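Local coordinates for protein probable acetyltransferase (Thermus thermophilus, PDB 3EXN) that binds acetyl-coenzyme A and probably transfers its acetyl group to an acceptor, as GCN5-related N-acetyltransferases do, at residues L14-P19 with R63-F68; V120-A125 with W155-L160. All blocks are in the same frame, centred on the assembly; numbering follows the deposited sequence.

Both contacts are antiparallel strand pairings in one mixed sheet, yet they hold different elements: interaction 1 joins an outermost strand, 13-16, to 62-69, and interaction 2 joins 122-128 to 153-159. Their centres lie about 21 Å apart, with nearest atoms about 8 Å apart, so they share the sheet without touching. Each is partly buried. Interaction 1 is centred nearer the middle of the chain, relies on three backbone bonds and is otherwise apolar, buried at Ala64, Leu66 and Leu67 and exposed at Pro16. Interaction 2, with five bonds, is buried at Leu123, Ala125, Tyr156 and Val157 and exposed at Pro159 and Leu160; its Ala125 side chain comes within about 4 Å of the bound acetyl-coenzyme A.

Interaction 1 of 2, residues L14-P19 with R63-F68; sequences LAPVTP and RAFLLF
The first strand of the GNAT fold is held here at the edge of the sheet, where Ala15 forms a hydrogen-bonded antiparallel pair with Leu66. Ala15 N donates to Leu66 O at 3.0 Å, the donor lying nearly in line with the carbonyl (C=O...N 165°), whereas the return bond from Leu66 N to Ala15 O is weak, with an N-H...O angle of 129°. That same oxygen also receives a CA-H...O contact from Phe65 CA at 3.2 Å. Pro16 faces Phe65 in a non-hydrogen-bonded pair, and the next bond runs from Val17 N to Ala64 O, 3.1 Å long and with its donor tilted 34° from the carbonyl plane. Leu14 and Leu67 lie side by side on one face, Leu14 CG meeting Leu67 CD2 at 3.7 Å. The Phe65 ring comes up beside Leu14, its CD1 3.9 Å from Leu14 CB, while the Ala15 carbonyl carbon sits at the ring's edge. On the other face, Ala15 CB meets the edge of the Phe68 ring, 3.7 Å from CD2. Val17 CG1, set between backbone N and carbonyl carbon, packs on Ala64 CB at 3.7 Å. Around this pairing, Val17 and Ala64 rest on helix 46-57 and Leu66 on helix 22-30, while Phe65 and Leu67 touch helix 105-115 and strand 72-81 takes the other edge of 62-69.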
loop_
_atom_site.group_PDB
_atom_site.type_symbol
_atom_site.label_atom_id
_atom_site.label_comp_id
_atom_site.label_asym_id
_atom_site.label_seq_id
_atom_site.Cartn_x
_atom_site.Cartn_y
_atom_site.Cartn_z
ATOM N N LEU A 14 8.964 -0.504 -8.668
ATOM C CA LEU A 14 7.953 -1.336 -8.018
ATOM C C LEU A 14 8.359 -2.781 -8.312
ATOM O O LEU A 14 8.156 -3.240 -9.442
ATOM C CB LEU A 14 6.567 -1.013 -8.610
ATOM C CG LEU A 14 5.760 0.126 -7.969
ATOM C CD1 LEU A 14 6.470 1.490 -8.022
ATOM C CD2 LEU A 14 4.436 0.229 -8.618
ATOM N N ALA A 15 8.979 -3.421 -7.303
ATOM C CA ALA A 15 9.486 -4.803 -7.359
ATOM C C ALA A 15 8.426 -5.767 -6.786
ATOM O O ALA A 15 8.119 -5.732 -5.608
ATOM C CB ALA A 15 10.808 -4.935 -6.540
ATOM N N PRO A 16 7.910 -6.668 -7.604
ATOM C CA PRO A 16 7.005 -7.668 -7.027
ATOM C C PRO A 16 7.595 -8.419 -5.849
ATOM O O PRO A 16 8.786 -8.837 -5.893
ATOM C CB PRO A 16 6.748 -8.620 -8.194
ATOM C CG PRO A 16 6.932 -7.787 -9.373
ATOM C CD PRO A 16 8.119 -6.917 -9.039
ATOM N N VAL A 17 6.786 -8.550 -4.783
ATOM C CA VAL A 17 7.219 -9.139 -3.512
ATOM C C VAL A 17 7.076 -10.682 -3.570
ATOM O O VAL A 17 6.144 -11.213 -4.189
ATOM C CB VAL A 17 6.452 -8.518 -2.314
ATOM C CG1 VAL A 17 5.079 -9.155 -2.158
ATOM C CG2 VAL A 17 7.264 -8.595 -0.995
ATOM N N THR A 18 8.032 -11.377 -2.961
ATOM C CA THR A 18 8.022 -12.831 -2.804
ATOM C C THR A 18 8.403 -13.169 -1.337
ATOM O O THR A 18 8.942 -12.328 -0.641
ATOM C CB THR A 18 8.986 -13.524 -3.826
ATOM O OG1 THR A 18 10.330 -13.136 -3.545
ATOM C CG2 THR A 18 8.650 -13.131 -5.259
ATOM N N PRO A 19 8.098 -14.404 -0.854
ATOM C CA PRO A 19 8.416 -14.789 0.528
ATOM C C PRO A 19 9.872 -14.599 0.930
ATOM O O PRO A 19 10.112 -14.178 2.052
ATOM C CB PRO A 19 8.006 -16.273 0.585
ATOM C CG PRO A 19 6.811 -16.294 -0.407
ATOM C CD PRO A 19 7.334 -15.460 -1.536
ATOM N N ARG A 63 -1.598 -7.942 -6.052
ATOM C CA ARG A 63 -0.524 -7.187 -6.668
ATOM C C ARG A 63 0.198 -6.426 -5.567
ATOM O O ARG A 63 -0.287 -5.362 -5.112
ATOM C CB ARG A 63 -1.042 -6.227 -7.718
ATOM C CG ARG A 63 -1.630 -6.913 -8.984
ATOM C CD ARG A 63 -0.597 -7.634 -9.857
ATOM N NE ARG A 63 -1.242 -8.293 -11.028
ATOM C CZ ARG A 63 -1.847 -9.484 -10.998
ATOM N NH1 ARG A 63 -2.392 -9.990 -12.123
ATOM N NH2 ARG A 63 -1.974 -10.155 -9.848
ATOM N N ALA A 64 1.296 -7.001 -5.098
ATOM C CA ALA A 64 2.038 -6.421 -3.989
ATOM C C ALA A 64 3.495 -6.214 -4.372
ATOM O O ALA A 64 4.085 -7.074 -5.065
ATOM C CB ALA A 64 1.921 -7.317 -2.698
ATOM N N PHE A 65 4.049 -5.084 -3.916
ATOM C CA PHE A 65 5.378 -4.621 -4.334
ATOM C C PHE A 65 6.163 -4.055 -3.181
ATOM O O PHE A 65 5.630 -3.254 -2.383
ATOM C CB PHE A 65 5.239 -3.494 -5.364
ATOM C CG PHE A 65 4.366 -3.834 -6.510
ATOM C CD1 PHE A 65 4.901 -4.395 -7.686
ATOM C CD2 PHE A 65 2.997 -3.609 -6.414
ATOM C CE1 PHE A 65 4.064 -4.713 -8.766
ATOM C CE2 PHE A 65 2.155 -3.930 -7.483
ATOM C CZ PHE A 65 2.693 -4.512 -8.649
ATOM N N LEU A 66 7.448 -4.411 -3.097
ATOM C CA LEU A 66 8.392 -3.552 -2.407
ATOM C C LEU A 66 8.747 -2.325 -3.277
ATOM O O LEU A 66 8.911 -2.446 -4.497
ATOM C CB LEU A 66 9.656 -4.324 -2.049
ATOM C CG LEU A 66 9.707 -4.969 -0.679
ATOM C CD1 LEU A 66 10.992 -5.794 -0.663
ATOM C CD2 LEU A 66 9.700 -3.964 0.509
ATOM N N LEU A 67 8.851 -1.162 -2.653
ATOM C CA LEU A 67 9.160 0.120 -3.328
ATOM C C LEU A 67 10.605 0.455 -3.109
ATOM O O LEU A 67 11.071 0.494 -1.968
ATOM C CB LEU A 67 8.204 1.229 -2.859
ATOM C CG LEU A 67 6.709 0.920 -2.910
ATOM C CD1 LEU A 67 5.885 2.112 -2.394
ATOM C CD2 LEU A 67 6.250 0.537 -4.300
ATOM N N PHE A 68 11.348 0.591 -4.216
ATOM C CA PHE A 68 12.799 0.724 -4.143
ATOM C C PHE A 68 13.253 2.052 -4.694
ATOM O O PHE A 68 12.804 2.488 -5.738
ATOM C CB PHE A 68 13.529 -0.404 -4.901
ATOM C CG PHE A 68 13.671 -1.702 -4.106
ATOM C CD1 PHE A 68 14.705 -1.889 -3.185
ATOM C CD2 PHE A 68 12.782 -2.749 -4.326
ATOM C CE1 PHE A 68 14.840 -3.093 -2.466
ATOM C CE2 PHE A 68 12.920 -4.005 -3.631
ATOM C CZ PHE A 68 13.921 -4.164 -2.690
#

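Interaction 2 of 2, residues V120-A125 with W155-L160; sequences VRRLYA and WYVRPL
In Tyr124, chi1 (-74°) puts CG beside the backbone N and chi2 (-97°) turns the ring, so that CG2 of Val157, anti to its own backbone N, stands over the ring's face. Val157 CG2 lies 3.7 Å from the centroid of the Tyr124 ring and 4° off its normal, a CH-pi contact; Val157 CB adds 3.8 Å to Tyr124 CD1. Trp155 CE3 lies 4.2 Å from Tyr124 CD1. An alanine here in place of Tyr124 would remove the ring, and would probably leave Val157 CG2 without its aromatic partner and a gap where the ring separated Val157 from Trp155 CE3. The backbones pair through reciprocal bonds, Leu123 with Arg158 and Ala125 with Tyr156, and Leu160 N reaches Arg121 O at 3.2 Å to extend the pairing to the C-terminal residue. Leu160 CD2 packs on Leu123 CB at 3.8 Å. Arg121 and Arg158 find their acids outside the two strands: Arg121 NE forms a salt bridge with Asp88, while Arg158 NH1 binds Glu111 and the carbonyl of Gln141. The strands are thus joined by five backbone bonds, which carry the polar part of the pairing, with aromatic and aliphatic groups packing alongside through dispersion.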
loop_
_atom_site.group_PDB
_atom_site.type_symbol
_atom_site.label_atom_id
_atom_site.label_comp_id
_atom_site.label_asym_id
_atom_site.label_seq_id
_atom_site.Cartn_x
_atom_site.Cartn_y
_atom_site.Cartn_z
ATOM N N VAL A 120 -8.865 -2.410 -16.021
ATOM C CA VAL A 120 -9.569 -2.211 -14.748
ATOM C C VAL A 120 -10.402 -0.925 -14.761
ATOM O O VAL A 120 -9.972 0.099 -15.283
ATOM C CB VAL A 120 -8.560 -2.106 -13.559
ATOM C CG1 VAL A 120 -9.266 -1.706 -12.293
ATOM C CG2 VAL A 120 -7.788 -3.387 -13.383
ATOM N N ARG A 121 -11.556 -0.984 -14.107
ATOM C CA ARG A 121 -12.593 0.041 -14.156
ATOM C C ARG A 121 -12.451 1.147 -13.117
ATOM O O ARG A 121 -12.382 2.316 -13.483
ATOM C CB ARG A 121 -13.964 -0.655 -14.053
ATOM C CG ARG A 121 -15.204 0.235 -14.021
ATOM C CD ARG A 121 -16.495 -0.591 -13.850
ATOM N NE ARG A 121 -16.637 -1.174 -12.515
ATOM C CZ ARG A 121 -17.628 -1.981 -12.148
ATOM N NH1 ARG A 121 -17.665 -2.456 -10.908
ATOM N NH2 ARG A 121 -18.599 -2.313 -13.008
ATOM N N ARG A 122 -12.444 0.795 -11.824
ATOM C CA ARG A 122 -12.289 1.754 -10.710
ATOM C C ARG A 122 -11.252 1.226 -9.755
ATOM O O ARG A 122 -11.146 0.014 -9.591
ATOM C CB ARG A 122 -13.560 1.901 -9.848
ATOM C CG ARG A 122 -14.865 1.979 -10.594
ATOM C CD ARG A 122 -16.039 1.675 -9.703
ATOM N NE ARG A 122 -17.152 1.165 -10.489
ATOM C CZ ARG A 122 -17.890 1.893 -11.324
ATOM N NH1 ARG A 122 -17.653 3.196 -11.498
ATOM N NH2 ARG A 122 -18.891 1.318 -11.991
ATOM N N LEU A 123 -10.584 2.150 -9.065
ATOM C CA LEU A 123 -9.572 1.821 -8.026
ATOM C C LEU A 123 -10.073 2.341 -6.690
ATOM O O LEU A 123 -10.207 3.543 -6.489
ATOM C CB LEU A 123 -8.224 2.453 -8.397
ATOM C CG LEU A 123 -7.074 2.201 -7.421
ATOM C CD1 LEU A 123 -6.857 0.716 -7.211
ATOM C CD2 LEU A 123 -5.770 2.872 -7.926
ATOM N N TYR A 124 -10.325 1.416 -5.759
ATOM C CA TYR A 124 -10.769 1.781 -4.420
ATOM C C TYR A 124 -9.537 1.830 -3.543
ATOM O O TYR A 124 -8.543 1.236 -3.911
ATOM C CB TYR A 124 -11.717 0.725 -3.866
ATOM C CG TYR A 124 -13.143 0.747 -4.486
ATOM C CD1 TYR A 124 -14.201 1.397 -3.841
ATOM C CD2 TYR A 124 -13.419 0.101 -5.696
ATOM C CE1 TYR A 124 -15.517 1.403 -4.400
ATOM C CE2 TYR A 124 -14.711 0.122 -6.259
ATOM C CZ TYR A 124 -15.749 0.777 -5.596
ATOM O OH TYR A 124 -17.042 0.785 -6.139
ATOM N N ALA A 125 -9.664 2.526 -2.418
ATOM C CA ALA A 125 -8.661 2.580 -1.322
ATOM C C ALA A 125 -9.444 2.471 -0.007
ATOM O O ALA A 125 -10.475 3.136 0.151
ATOM C CB ALA A 125 -7.912 3.892 -1.400
ATOM N N TRP A 155 -14.016 3.845 3.177
ATOM C CA TRP A 155 -13.806 3.532 1.763
ATOM C C TRP A 155 -13.829 4.787 0.874
ATOM O O TRP A 155 -14.670 5.665 1.056
ATOM C CB TRP A 155 -14.879 2.558 1.278
ATOM C CG TRP A 155 -14.688 1.182 1.826
ATOM C CD1 TRP A 155 -15.096 0.714 3.050
ATOM C CD2 TRP A 155 -13.989 0.121 1.205
ATOM N NE1 TRP A 155 -14.704 -0.585 3.210
ATOM C CE2 TRP A 155 -14.032 -0.982 2.088
ATOM C CE3 TRP A 155 -13.340 -0.019 -0.024
ATOM C CZ2 TRP A 155 -13.440 -2.192 1.787
ATOM C CZ3 TRP A 155 -12.763 -1.224 -0.333
ATOM C CH2 TRP A 155 -12.816 -2.302 0.574
ATOM N N TYR A 156 -12.917 4.786 -0.104
ATOM C CA TYR A 156 -12.747 5.846 -1.128
ATOM C C TYR A 156 -12.566 5.211 -2.517
ATOM O O TYR A 156 -12.136 4.064 -2.626
ATOM C CB TYR A 156 -11.496 6.653 -0.802
ATOM C CG TYR A 156 -11.559 7.379 0.502
ATOM C CD1 TYR A 156 -11.956 8.716 0.572
ATOM C CD2 TYR A 156 -11.191 6.727 1.696
ATOM C CE1 TYR A 156 -12.030 9.391 1.800
ATOM C CE2 TYR A 156 -11.271 7.390 2.920
ATOM C CZ TYR A 156 -11.705 8.726 2.965
ATOM O OH TYR A 156 -11.761 9.404 4.173
ATOM N N VAL A 157 -12.818 5.981 -3.590
ATOM C CA VAL A 157 -12.707 5.462 -4.961
ATOM C C VAL A 157 -12.253 6.528 -5.974
ATOM O O VAL A 157 -12.609 7.723 -5.856
ATOM C CB VAL A 157 -14.042 4.844 -5.470
ATOM C CG1 VAL A 157 -15.136 5.920 -5.669
ATOM C CG2 VAL A 157 -13.794 4.003 -6.732
ATOM N N ARG A 158 -11.497 6.071 -6.976
ATOM C CA ARG A 158 -11.106 6.920 -8.129
ATOM C C ARG A 158 -11.296 6.194 -9.449
ATOM O O ARG A 158 -10.733 5.125 -9.665
ATOM C CB ARG A 158 -9.641 7.327 -8.005
ATOM C CG ARG A 158 -9.193 8.347 -9.082
ATOM C CD ARG A 158 -7.802 8.837 -8.834
ATOM N NE ARG A 158 -6.807 7.852 -9.233
ATOM C CZ ARG A 158 -5.486 7.998 -9.096
ATOM N NH1 ARG A 158 -4.956 9.109 -8.563
ATOM N NH2 ARG A 158 -4.679 7.015 -9.496
ATOM N N PRO A 159 -12.054 6.797 -10.394
ATOM C CA PRO A 159 -12.208 6.107 -11.668
ATOM C C PRO A 159 -10.900 6.080 -12.434
ATOM O O PRO A 159 -10.076 6.984 -12.273
ATOM C CB PRO A 159 -13.229 6.980 -12.422
ATOM C CG PRO A 159 -12.944 8.357 -11.914
ATOM C CD PRO A 159 -12.602 8.165 -10.442
ATOM N N LEU A 160 -10.704 5.024 -13.218
ATOM C CA LEU A 160 -9.558 4.934 -14.120
ATOM C C LEU A 160 -10.076 5.187 -15.532
ATOM O O LEU A 160 -9.306 5.540 -16.407
ATOM C CB LEU A 160 -8.845 3.567 -14.042
ATOM C CG LEU A 160 -8.298 3.068 -12.694
ATOM C CD1 LEU A 160 -7.146 2.098 -12.961
ATOM C CD2 LEU A 160 -7.826 4.200 -11.770
ATOM O OXT LEU A 160 -11.270 5.071 -15.814
#